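Local coordinates for protein Exo-beta-1,3-galactanase (Bifidobacterium bifidum, PDB 5FLW) that is a putative family 43 exo-beta-1,3-galactanase that probably releases galactose from the ends of beta-1,3-galactan chains, at residues Y98-E102 and S136-V141; V176-T182 and H224-W230. All coordinates share one frame; numbering follows the deposited sequence.

Contact 1: Y98-E102 and S136-V141; sequences YIHAE and SRDIGV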
# COMPACT_ATOMS: atom_id res chain seq x y z
N TYR A 98 -2.60 -10.28 -0.19
CA TYR A 98 -3.06 -9.89 -1.52
C TYR A 98 -1.88 -9.30 -2.28
O TYR A 98 -1.02 -8.64 -1.68
CB TYR A 98 -4.20 -8.85 -1.43
CG TYR A 98 -5.23 -9.26 -0.41
CD1 TYR A 98 -6.25 -10.16 -0.74
CD2 TYR A 98 -5.14 -8.81 0.91
CE1 TYR A 98 -7.19 -10.58 0.21
CE2 TYR A 98 -6.05 -9.23 1.88
CZ TYR A 98 -7.08 -10.12 1.53
OH TYR A 98 -7.98 -10.54 2.47
N ILE A 99 -1.81 -9.54 -3.59
CA ILE A 99 -0.69 -9.04 -4.37
C ILE A 99 -1.19 -8.70 -5.77
O ILE A 99 -2.12 -9.34 -6.27
CB ILE A 99 0.51 -10.04 -4.37
CG1 ILE A 99 1.80 -9.39 -4.90
CG2 ILE A 99 0.18 -11.29 -5.16
CD1 ILE A 99 2.99 -10.19 -4.56
N HIS A 100 -0.61 -7.68 -6.37
CA HIS A 100 -0.90 -7.41 -7.77
C HIS A 100 -0.08 -8.41 -8.60
O HIS A 100 1.15 -8.30 -8.68
CB HIS A 100 -0.58 -5.95 -8.11
CG HIS A 100 -0.56 -5.63 -9.59
ND1 HIS A 100 0.02 -4.48 -10.09
CD2 HIS A 100 -1.07 -6.29 -10.67
CE1 HIS A 100 -0.10 -4.45 -11.41
NE2 HIS A 100 -0.76 -5.54 -11.79
N ALA A 101 -0.77 -9.43 -9.16
CA ALA A 101 -0.11 -10.40 -10.03
C ALA A 101 -0.16 -9.87 -11.46
O ALA A 101 -1.24 -9.52 -11.96
CB ALA A 101 -0.80 -11.77 -9.93
N GLU A 102 1.00 -9.81 -12.10
CA GLU A 102 1.13 -9.11 -13.37
C GLU A 102 2.08 -9.90 -14.27
O GLU A 102 2.80 -10.78 -13.80
CB GLU A 102 1.64 -7.66 -13.15
CG GLU A 102 1.45 -6.74 -14.35
CD GLU A 102 0.05 -6.84 -14.91
OE1 GLU A 102 -0.89 -6.15 -14.39
OE2 GLU A 102 -0.12 -7.61 -15.86
N SER A 136 -7.21 -5.23 -12.51
CA SER A 136 -6.76 -4.83 -11.18
C SER A 136 -5.24 -4.68 -11.21
O SER A 136 -4.53 -5.64 -11.55
CB SER A 136 -7.18 -5.86 -10.12
OG SER A 136 -6.73 -5.46 -8.83
N ARG A 137 -4.74 -3.49 -10.91
CA ARG A 137 -3.29 -3.26 -10.83
C ARG A 137 -2.89 -2.85 -9.42
O ARG A 137 -2.93 -3.69 -8.52
CB ARG A 137 -2.82 -2.37 -11.98
CG ARG A 137 -3.00 -3.09 -13.33
CD ARG A 137 -2.22 -2.41 -14.41
NE ARG A 137 -2.29 -3.05 -15.72
CZ ARG A 137 -3.21 -2.74 -16.61
NH1 ARG A 137 -4.12 -1.82 -16.26
NH2 ARG A 137 -3.22 -3.29 -17.82
N ASP A 138 -2.56 -1.57 -9.15
CA ASP A 138 -2.19 -1.20 -7.78
C ASP A 138 -3.31 -1.54 -6.81
O ASP A 138 -4.50 -1.36 -7.12
CB ASP A 138 -1.95 0.30 -7.67
CG ASP A 138 -0.61 0.73 -8.23
OD1 ASP A 138 0.15 -0.11 -8.80
OD2 ASP A 138 -0.36 1.95 -8.14
N ILE A 139 -2.94 -2.05 -5.63
CA ILE A 139 -3.89 -2.40 -4.59
C ILE A 139 -3.46 -1.79 -3.26
O ILE A 139 -2.28 -1.49 -3.03
CB ILE A 139 -4.10 -3.93 -4.42
CG1 ILE A 139 -2.75 -4.59 -4.09
CG2 ILE A 139 -4.80 -4.56 -5.65
CD1 ILE A 139 -2.91 -5.96 -3.44
N GLY A 140 -4.47 -1.62 -2.38
CA GLY A 140 -4.25 -1.37 -0.97
C GLY A 140 -5.34 -2.09 -0.18
O GLY A 140 -6.25 -2.67 -0.77
N VAL A 141 -5.24 -2.06 1.15
CA VAL A 141 -6.25 -2.69 2.00
C VAL A 141 -6.74 -1.74 3.09
O VAL A 141 -6.04 -0.80 3.51
CB VAL A 141 -5.79 -4.04 2.61
CG1 VAL A 141 -5.55 -5.09 1.50
CG2 VAL A 141 -4.54 -3.83 3.47
O HOH W 1 1.12 -2.59 -8.54
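His100 and Arg137 mark the register between 98-102 and 136-141, their CA atoms 5.7 Å apart. Strands 98-102 and 139-141 run nearly antiparallel, at 173°, yet their axes come no nearer than 7.7 Å and no hydrogen bond joins the segments, so side chains fill the interval. The imidazole of His100 lies flat on the turn ahead of strand 139-141: Arg137 CA sits 3.5 Å from the ring centroid, a CH-pi contact over the face, and Arg137 O meets that face near CG. With chi1 at 168°, CG of His100 swings opposite the backbone N and the ring reaches this carbonyl. Both ring nitrogens meet partners lying in the ring plane. NE2 donates to Glu102 OE1 at 2.7 Å, from the anti side and tilted out of the carboxylate plane, and ND1 shares a water, 2.7 Å away, with Asp138 OD1. Glu102 OE1 also forms a long salt bridge to Arg137 NE, at 3.7 Å, while Arg137 NH2 is hydrogen-bonded to Tyr106 O. Were His100 an alanine, Glu102 OE1 would probably lose this donor and Asp138 its water link, and a gap would open over the Arg137 backbone. Further along, CD1 of Ile139 packs on Tyr98 CB at 3.7 Å, and CG1 of Val141 touches Tyr98 CD2. Asp138 also forms a salt bridge to Arg83 through OD1 and accepts from Ser190 N through OD2; Tyr98 OH bonds to Tyr169 O. Strand 95-102 pairs with 80-88 and 110-116 in one sheet, whereas 139-143 borders the next, beside 149-155, and the contact joins the two.

Contact 2: V176-T182 and H224-W230; sequences VACERAT and HGPWSEW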
# COMPACT_ATOMS: atom_id res chain seq x y z
N VAL A 176 -17.93 -1.77 -3.88
CA VAL A 176 -18.47 -0.77 -2.95
C VAL A 176 -18.48 0.62 -3.59
O VAL A 176 -19.45 1.39 -3.44
CB VAL A 176 -17.66 -0.77 -1.63
CG1 VAL A 176 -18.03 0.42 -0.75
CG2 VAL A 176 -17.86 -2.05 -0.88
N ALA A 177 -17.40 0.96 -4.28
CA ALA A 177 -17.21 2.25 -4.91
C ALA A 177 -16.23 2.08 -6.06
O ALA A 177 -15.39 1.17 -6.05
CB ALA A 177 -16.67 3.31 -3.92
N CYS A 178 -16.35 2.97 -7.06
CA CYS A 178 -15.37 3.01 -8.14
C CYS A 178 -15.24 4.47 -8.53
O CYS A 178 -16.16 5.05 -9.12
CB CYS A 178 -15.81 2.13 -9.31
SG CYS A 178 -14.52 2.03 -10.59
N GLU A 179 -14.11 5.09 -8.15
CA GLU A 179 -13.96 6.53 -8.25
C GLU A 179 -12.87 6.93 -9.23
O GLU A 179 -11.76 6.37 -9.21
CB GLU A 179 -13.66 7.18 -6.87
CG GLU A 179 -14.75 6.88 -5.83
CD GLU A 179 -16.07 7.59 -6.15
OE1 GLU A 179 -16.03 8.71 -6.72
OE2 GLU A 179 -17.14 7.03 -5.82
N ARG A 180 -13.19 7.93 -10.04
CA ARG A 180 -12.20 8.65 -10.82
C ARG A 180 -11.90 9.95 -10.09
O ARG A 180 -12.77 10.51 -9.41
CB ARG A 180 -12.70 8.95 -12.24
CG ARG A 180 -12.77 7.73 -13.15
CD ARG A 180 -13.37 8.13 -14.48
NE ARG A 180 -13.20 7.13 -15.52
CZ ARG A 180 -14.17 6.35 -15.99
NH1 ARG A 180 -15.39 6.45 -15.50
NH2 ARG A 180 -13.92 5.47 -16.95
N ALA A 181 -10.65 10.40 -10.18
CA ALA A 181 -10.29 11.66 -9.56
C ALA A 181 -11.01 12.81 -10.27
O ALA A 181 -11.44 12.70 -11.44
CB ALA A 181 -8.77 11.88 -9.55
N THR A 182 -11.16 13.91 -9.54
CA THR A 182 -11.85 15.09 -10.04
C THR A 182 -11.23 15.56 -11.35
O THR A 182 -10.01 15.76 -11.44
CB THR A 182 -11.76 16.20 -8.98
OG1 THR A 182 -12.20 15.71 -7.71
CG2 THR A 182 -12.63 17.41 -9.42
N HIS A 224 -19.17 3.73 0.43
CA HIS A 224 -19.88 3.86 -0.84
C HIS A 224 -19.91 5.29 -1.36
O HIS A 224 -20.31 5.51 -2.51
CB HIS A 224 -21.34 3.40 -0.69
CG HIS A 224 -21.48 1.96 -0.31
ND1 HIS A 224 -21.52 1.54 1.01
CD2 HIS A 224 -21.59 0.84 -1.06
CE1 HIS A 224 -21.66 0.23 1.04
NE2 HIS A 224 -21.70 -0.22 -0.20
N GLY A 225 -19.52 6.28 -0.56
CA GLY A 225 -19.60 7.66 -0.99
C GLY A 225 -20.84 8.37 -0.45
O GLY A 225 -21.60 7.79 0.36
N PRO A 226 -21.09 9.61 -0.91
CA PRO A 226 -20.28 10.33 -1.91
C PRO A 226 -18.88 10.68 -1.44
O PRO A 226 -18.66 11.09 -0.30
CB PRO A 226 -21.04 11.64 -2.13
CG PRO A 226 -22.00 11.75 -1.02
CD PRO A 226 -22.25 10.39 -0.45
N TRP A 227 -17.94 10.53 -2.36
CA TRP A 227 -16.57 10.95 -2.14
C TRP A 227 -16.38 12.40 -2.59
O TRP A 227 -16.86 12.81 -3.65
CB TRP A 227 -15.61 10.00 -2.85
CG TRP A 227 -15.53 8.69 -2.14
CD1 TRP A 227 -16.26 7.55 -2.41
CD2 TRP A 227 -14.70 8.38 -1.01
NE1 TRP A 227 -15.91 6.55 -1.53
CE2 TRP A 227 -14.96 7.03 -0.66
CE3 TRP A 227 -13.75 9.10 -0.27
CZ2 TRP A 227 -14.30 6.38 0.41
CZ3 TRP A 227 -13.10 8.45 0.81
CH2 TRP A 227 -13.37 7.11 1.13
N SER A 228 -15.67 13.17 -1.76
CA SER A 228 -15.47 14.59 -1.99
C SER A 228 -14.52 14.83 -3.17
O SER A 228 -13.89 13.91 -3.70
CB SER A 228 -14.90 15.25 -0.73
OG SER A 228 -13.52 14.96 -0.59
N GLU A 229 -14.43 16.09 -3.57
CA GLU A 229 -13.43 16.53 -4.54
C GLU A 229 -12.04 16.04 -4.11
O GLU A 229 -11.72 16.01 -2.92
CB GLU A 229 -13.45 18.06 -4.55
CG GLU A 229 -12.29 18.70 -5.27
CD GLU A 229 -12.19 20.22 -5.06
OE1 GLU A 229 -12.63 20.72 -3.99
OE2 GLU A 229 -11.66 20.91 -5.95
N TRP A 230 -11.20 15.69 -5.07
CA TRP A 230 -9.85 15.25 -4.75
C TRP A 230 -8.96 16.48 -4.65
O TRP A 230 -8.89 17.29 -5.57
CB TRP A 230 -9.34 14.26 -5.80
CG TRP A 230 -10.05 12.95 -5.74
CD1 TRP A 230 -11.29 12.66 -6.24
CD2 TRP A 230 -9.58 11.74 -5.13
NE1 TRP A 230 -11.62 11.36 -5.98
CE2 TRP A 230 -10.59 10.77 -5.30
CE3 TRP A 230 -8.41 11.39 -4.46
CZ2 TRP A 230 -10.45 9.47 -4.82
CZ3 TRP A 230 -8.28 10.10 -3.99
CH2 TRP A 230 -9.29 9.16 -4.17
O HOH W 2 -20.51 3.66 -4.49
O HOH W 3 -14.20 10.64 -7.14
O HOH W 4 -18.90 9.25 -4.69
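His224 lies across Val176 at the start of the contact: Val176 CG1 stands over the imidazole face, 3.7 Å from its centroid, while His224 CD2 approaches Val176 O at 3.2 Å. The ring's rotation is fixed through both nitrogens, ND1 by Asp222 and NE2 by Glu174, and a water bridges His224 O to Val176 O. The chain then turns through Gly225, at backbone angles where a CB would be jammed against the carbonyl O of His224, and a cis peptide bond before Pro226. Trp227 follows, crossing Glu179 at about a right angle, with its CD1 3.6 Å from Glu179 OE2. The bend at chi2 of Glu179 (-69°) brings the carboxylate back to CD1 of the indole; Trp227 NE1 is engaged by Leu223 O, near Ala177 CB. A second water accepts from Trp227 N at 2.8 Å and donates to Glu179 OE2. Past Ser228, the CA of Glu229 rests against Thr182 OG1, and the next residue supplies the direct bond: Trp230 N donates to Thr182 OG1 at 2.8 Å, almost straight at 174°. The Trp230 indole has Ala181 CA over its five-membered ring, 3.9 Å from the centroid, and Thr182 OG1 at its edge. Its NE1 donates to a third water at 2.9 Å, which lies within hydrogen-bonding reach of both Glu179 OE1 and Arg180 O. Trp202 meets both tryptophans edge-to-face. Such a seam, between the outermost strand 172-179 of one four-stranded blade and the loop leading into the last strand of the next, fits the five-bladed beta-propeller of family 43.

Overall arrangement
Both contacts join successive four-stranded sheets of the propeller, and both use the sheet of strands 139-143 to 172-179, from its two ends: contact 1 through its first strand, contact 2 through its last. Their centres are 19 Å apart and their nearest atoms about 10 Å, so they do not touch. The centre of contact 1 lies about 9 Å from that of the chain, and the contact is buried; that of contact 2 is about 18 Å out, and burial there is only partial. The inner contact relies on one histidine whose ring face rests on backbone by a CH-pi contact and whose nitrogens reach one carboxylate directly and another through water, with aliphatic packing alongside. At the outer one, tryptophans, three bridging waters and a single direct hydrogen bond join the segments.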